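Local coordinates for Rna-directed RNA polymerase (Infectious pancreatic necrosis virus, PDB 3ZED), which probably acts as an RNA-dependent RNA polymerase, copying viral RNA from ribonucleoside triphosphates, and occurs both free and covalently attached to the genomic RNA, at residues G176-T179 / P183-T186; E407-P412 / T511-K516. All coordinates share one frame; numbering follows the deposited sequence.

Interaction 1 (G176-T179 / P183-T186); sequences GVAT and PNKT. With K (potassium ion), chain K.
The flat side-chain amide of Asn184 presents one face to Ala178: the methyl CB of Ala178 lies 3.6 Å from ND2 of Asn184, and CA of Ala178 sits over the same face. The opposite face is turned toward Asn409. At the carbonyl edge, Asn184 OD1 binds the potassium ion at 2.7 Å, with a fairly open CG-OD1-potassium angle near 158°; at the amino edge, ND2 is hydrogen-bonded to the backbone O of Ala408, which fixes which end of the amide faces the metal. With CG anti to the carbonyl carbon (chi1 -69°), the amide folds back beside the backbone N of Asn184. That N donates to Ala178 O at 2.9 Å, a nearly straight bond at the hydrogen (166°) whose donor nevertheless stands above the carbonyl plane. Pro183 CA adds a CH...O contact to the same oxygen at 3.4 Å, and Pro183 CG rests against Thr179 O, 3.8 Å away. One residue earlier in the helix, Val177 O coordinates potassium at 2.7 Å. Two successive carbonyls at the helix C-terminus thus serve the metal and the returning chain, while Asn182 O, from the turn between the segments, is a further ligand. The contact closes the end of helix 164-179 onto the loop leading to helix 187-190, with Val177 packed on Lys405 and Ala408 and Ala178 on Tyr467.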
loop_
_atom_site.group_PDB
_atom_site.type_symbol
_atom_site.label_atom_id
_atom_site.label_comp_id
_atom_site.label_asym_id
_atom_site.label_seq_id
_atom_site.Cartn_x
_atom_site.Cartn_y
_atom_site.Cartn_z
ATOM N N GLY B 176 -19.048 6.736 6.765
ATOM C CA GLY B 176 -19.198 8.173 6.974
ATOM C C GLY B 176 -18.381 9.006 6.003
ATOM O O GLY B 176 -18.893 9.987 5.454
ATOM N N VAL B 177 -17.119 8.600 5.746
ATOM C CA VAL B 177 -16.231 9.267 4.761
ATOM C C VAL B 177 -16.796 9.057 3.323
ATOM O O VAL B 177 -16.882 10.010 2.542
ATOM C CB VAL B 177 -14.736 8.809 4.888
ATOM C CG1 VAL B 177 -13.909 9.226 3.672
ATOM C CG2 VAL B 177 -14.100 9.341 6.168
ATOM N N ALA B 178 -17.236 7.830 3.009
ATOM C CA ALA B 178 -17.773 7.485 1.695
ATOM C C ALA B 178 -19.124 8.123 1.379
ATOM O O ALA B 178 -19.355 8.459 0.213
ATOM C CB ALA B 178 -17.906 5.970 1.562
ATOM N N THR B 179 -20.049 8.217 2.369
ATOM C CA THR B 179 -21.435 8.624 2.092
ATOM C C THR B 179 -21.995 9.754 2.986
ATOM O O THR B 179 -23.126 10.180 2.765
ATOM C CB THR B 179 -22.372 7.380 2.255
ATOM O OG1 THR B 179 -22.409 7.002 3.634
ATOM C CG2 THR B 179 -21.938 6.171 1.409
ATOM N N PRO B 183 -19.993 12.984 0.352
ATOM C CA PRO B 183 -20.079 11.735 -0.426
ATOM C C PRO B 183 -19.078 11.650 -1.569
ATOM O O PRO B 183 -18.756 12.652 -2.209
ATOM C CB PRO B 183 -21.519 11.762 -0.973
ATOM C CG PRO B 183 -22.272 12.616 -0.012
ATOM C CD PRO B 183 -21.294 13.696 0.348
ATOM N N ASN B 184 -18.591 10.428 -1.822
ATOM C CA ASN B 184 -17.624 10.133 -2.874
ATOM C C ASN B 184 -18.120 10.570 -4.220
ATOM O O ASN B 184 -19.325 10.556 -4.476
ATOM C CB ASN B 184 -17.315 8.639 -2.916
ATOM C CG ASN B 184 -16.548 8.140 -1.733
ATOM O OD1 ASN B 184 -16.025 8.917 -0.928
ATOM N ND2 ASN B 184 -16.497 6.832 -1.584
ATOM N N LYS B 185 -17.188 10.967 -5.087
ATOM C CA LYS B 185 -17.509 11.336 -6.469
ATOM C C LYS B 185 -16.613 10.572 -7.414
ATOM O O LYS B 185 -15.420 10.427 -7.161
ATOM C CB LYS B 185 -17.359 12.842 -6.705
ATOM C CG LYS B 185 -18.413 13.680 -6.006
ATOM C CD LYS B 185 -18.158 15.141 -6.180
ATOM C CE LYS B 185 -19.303 15.916 -5.559
ATOM N NZ LYS B 185 -19.219 17.342 -5.908
ATOM N N THR B 186 -17.168 10.095 -8.505
ATOM C CA THR B 186 -16.368 9.425 -9.526
ATOM C C THR B 186 -15.533 10.504 -10.241
ATOM O O THR B 186 -15.989 11.656 -10.300
ATOM C CB THR B 186 -17.282 8.686 -10.535
ATOM O OG1 THR B 186 -18.102 9.647 -11.222
ATOM C CG2 THR B 186 -18.138 7.611 -9.879
HETATM K K K K . -15.607 11.241 0.479
#

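Interaction 2 (E407-P412 / T511-K516); sequences EANCTP and TGINFK. With K (potassium ion), chain K.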
loop_
_atom_site.group_PDB
_atom_site.type_symbol
_atom_site.label_atom_id
_atom_site.label_comp_id
_atom_site.label_asym_id
_atom_site.label_seq_id
_atom_site.Cartn_x
_atom_site.Cartn_y
_atom_site.Cartn_z
ATOM N N GLU B 407 -8.714 5.260 1.646
ATOM C CA GLU B 407 -9.377 4.122 0.994
ATOM C C GLU B 407 -10.914 4.271 0.877
ATOM O O GLU B 407 -11.484 3.869 -0.137
ATOM C CB GLU B 407 -9.055 2.822 1.760
ATOM C CG GLU B 407 -7.623 2.325 1.582
ATOM C CD GLU B 407 -6.585 2.817 2.580
ATOM O OE1 GLU B 407 -6.704 3.966 3.061
ATOM O OE2 GLU B 407 -5.639 2.051 2.877
ATOM N N ALA B 408 -11.567 4.869 1.894
ATOM C CA ALA B 408 -13.031 5.063 1.951
ATOM C C ALA B 408 -13.538 6.039 0.882
ATOM O O ALA B 408 -14.730 6.005 0.557
ATOM C CB ALA B 408 -13.445 5.553 3.344
ATOM N N ASN B 409 -12.655 6.907 0.338
ATOM C CA ASN B 409 -12.991 7.905 -0.706
ATOM C C ASN B 409 -12.973 7.296 -2.124
ATOM O O ASN B 409 -13.393 7.940 -3.091
ATOM C CB ASN B 409 -12.005 9.072 -0.663
ATOM C CG ASN B 409 -12.054 9.871 0.612
ATOM O OD1 ASN B 409 -12.897 10.747 0.806
ATOM N ND2 ASN B 409 -11.123 9.622 1.495
ATOM N N CYS B 410 -12.439 6.078 -2.249
ATOM C CA CYS B 410 -12.293 5.417 -3.540
ATOM C C CYS B 410 -13.606 4.866 -4.086
ATOM O O CYS B 410 -14.357 4.199 -3.378
ATOM C CB CYS B 410 -11.239 4.324 -3.447
ATOM S SG CYS B 410 -10.616 3.760 -5.046
ATOM N N THR B 411 -13.888 5.184 -5.359
ATOM C CA THR B 411 -15.018 4.638 -6.098
ATOM C C THR B 411 -14.462 3.550 -7.032
ATOM O O THR B 411 -13.286 3.647 -7.416
ATOM C CB THR B 411 -15.786 5.708 -6.910
ATOM O OG1 THR B 411 -14.967 6.143 -7.996
ATOM C CG2 THR B 411 -16.276 6.883 -6.061
ATOM N N PRO B 412 -15.271 2.555 -7.492
ATOM C CA PRO B 412 -14.738 1.584 -8.467
ATOM C C PRO B 412 -14.176 2.296 -9.711
ATOM O O PRO B 412 -13.193 1.830 -10.285
ATOM C CB PRO B 412 -15.954 0.712 -8.794
ATOM C CG PRO B 412 -16.831 0.823 -7.558
ATOM C CD PRO B 412 -16.680 2.262 -7.152
ATOM N N THR B 511 -14.085 17.595 -5.173
ATOM C CA THR B 511 -13.509 16.299 -5.561
ATOM C C THR B 511 -14.237 15.055 -4.986
ATOM O O THR B 511 -13.996 13.942 -5.459
ATOM C CB THR B 511 -12.021 16.238 -5.128
ATOM O OG1 THR B 511 -11.938 16.324 -3.702
ATOM C CG2 THR B 511 -11.159 17.318 -5.775
ATOM N N GLY B 512 -15.040 15.235 -3.935
ATOM C CA GLY B 512 -15.708 14.132 -3.237
ATOM C C GLY B 512 -14.716 13.372 -2.365
ATOM O O GLY B 512 -15.022 12.281 -1.868
ATOM N N ILE B 513 -13.496 13.955 -2.180
ATOM C CA ILE B 513 -12.390 13.355 -1.438
ATOM C C ILE B 513 -12.147 14.172 -0.167
ATOM O O ILE B 513 -11.844 15.364 -0.240
ATOM C CB ILE B 513 -11.110 13.224 -2.330
ATOM C CG1 ILE B 513 -11.390 12.349 -3.571
ATOM C CG2 ILE B 513 -9.929 12.627 -1.527
ATOM C CD1 ILE B 513 -10.432 12.568 -4.781
ATOM N N ASN B 514 -12.299 13.524 0.996
ATOM C CA ASN B 514 -12.054 14.124 2.308
ATOM C C ASN B 514 -10.568 14.174 2.572
ATOM O O ASN B 514 -9.855 13.219 2.271
ATOM C CB ASN B 514 -12.739 13.310 3.419
ATOM C CG ASN B 514 -14.234 13.210 3.344
ATOM O OD1 ASN B 514 -14.828 13.223 2.275
ATOM N ND2 ASN B 514 -14.874 13.045 4.476
ATOM N N PHE B 515 -10.100 15.254 3.177
ATOM C CA PHE B 515 -8.684 15.370 3.523
ATOM C C PHE B 515 -8.540 16.311 4.681
ATOM O O PHE B 515 -9.452 17.097 4.967
ATOM C CB PHE B 515 -7.844 15.869 2.317
ATOM C CG PHE B 515 -8.337 17.146 1.658
ATOM C CD1 PHE B 515 -8.133 18.384 2.259
ATOM C CD2 PHE B 515 -8.982 17.111 0.427
ATOM C CE1 PHE B 515 -8.617 19.557 1.664
ATOM C CE2 PHE B 515 -9.429 18.285 -0.187
ATOM C CZ PHE B 515 -9.245 19.501 0.434
ATOM N N LYS B 516 -7.384 16.276 5.336
ATOM C CA LYS B 516 -7.113 17.227 6.409
ATOM C C LYS B 516 -5.662 17.604 6.436
ATOM O O LYS B 516 -4.788 16.835 6.028
ATOM C CB LYS B 516 -7.610 16.801 7.804
ATOM C CG LYS B 516 -7.360 15.379 8.264
ATOM C CD LYS B 516 -8.053 15.169 9.622
ATOM C CE LYS B 516 -8.325 13.718 9.949
ATOM N NZ LYS B 516 -7.372 13.181 10.957
HETATM K K K K . -15.607 11.241 0.479
HETATM O O HOH W 1 -14.407 10.368 -3.896
#
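The amides of Asn409 and Asn514 meet at an angle, their planes turned about 56° from each other, and both direct OD1 to one potassium ion. Asn409 OD1 stands to one side of the Asn514 amide plane, offset from the group, 3.5 Å from OD1 of Asn514; the two oxygens are not hydrogen-bonded but share the cation, which would offset their mutual repulsion. Asn409 OD1 and Asn514 OD1 each bind potassium at 2.8 Å. Asn409 OD1 also accepts the backbone N-H of Asn514 at 2.8 Å, an almost linear bond (171°) that arrives from above the carbonyl plane. Over the same face of the Asn409 amide sits the methyl CG2 of Ile513, 4.1 Å from CG of Asn409, so that the group is covered as well as gripped. CG of Asn514 is anti to its carbonyl carbon (chi1 -62°), bringing the amide back toward potassium; the polar end of Asn514 has a further partner in Glu404. In the catalytic palm of the polymerase, this contact joins the 3-10 turn and loop that follow strand 397-403 to the chain entering strand 515-521, its antiparallel neighbour at one edge of a four-stranded sheet. Gly512, with positive phi, ends helix 507-511 and gives its carbonyl O to potassium at 2.6 Å. Thr511 OG1 accepts from the backbone N of Ile513 in an ST turn at this helix exit. A water lies 2.8 Å from Asn409 O and interacts more weakly with Gly512 O, with more acceptors around it than it has protons. Met483 of helix 476-493 touches the Asn409 side chain, and Ile513 packs on Leu403.

Interactions 1 and 2 are two parts of a single potassium site, their centres about 6 Å apart. Interaction 1 contributes Val177 O and Asn184 OD1, interaction 2 the side chains of Asn409 and Asn514 with Gly512 O, and Asn182 O completes the six protein ligands. Direct contacts reinforce the shared ion: Asn184 OD1 lies 3.2 Å from Asn409 CA, Ala178 CB packs 3.3 Å from Ala408 O, and Val177 CG1 comes within 3.4 Å of Asn409 OD1. A helix end, a loop and the approach to edge strand 515-521 are thereby brought together round the ion. Ligands drawn from three separate parts of the chain, away from the predicted GTP-binding residues, are consistent with a structural ion.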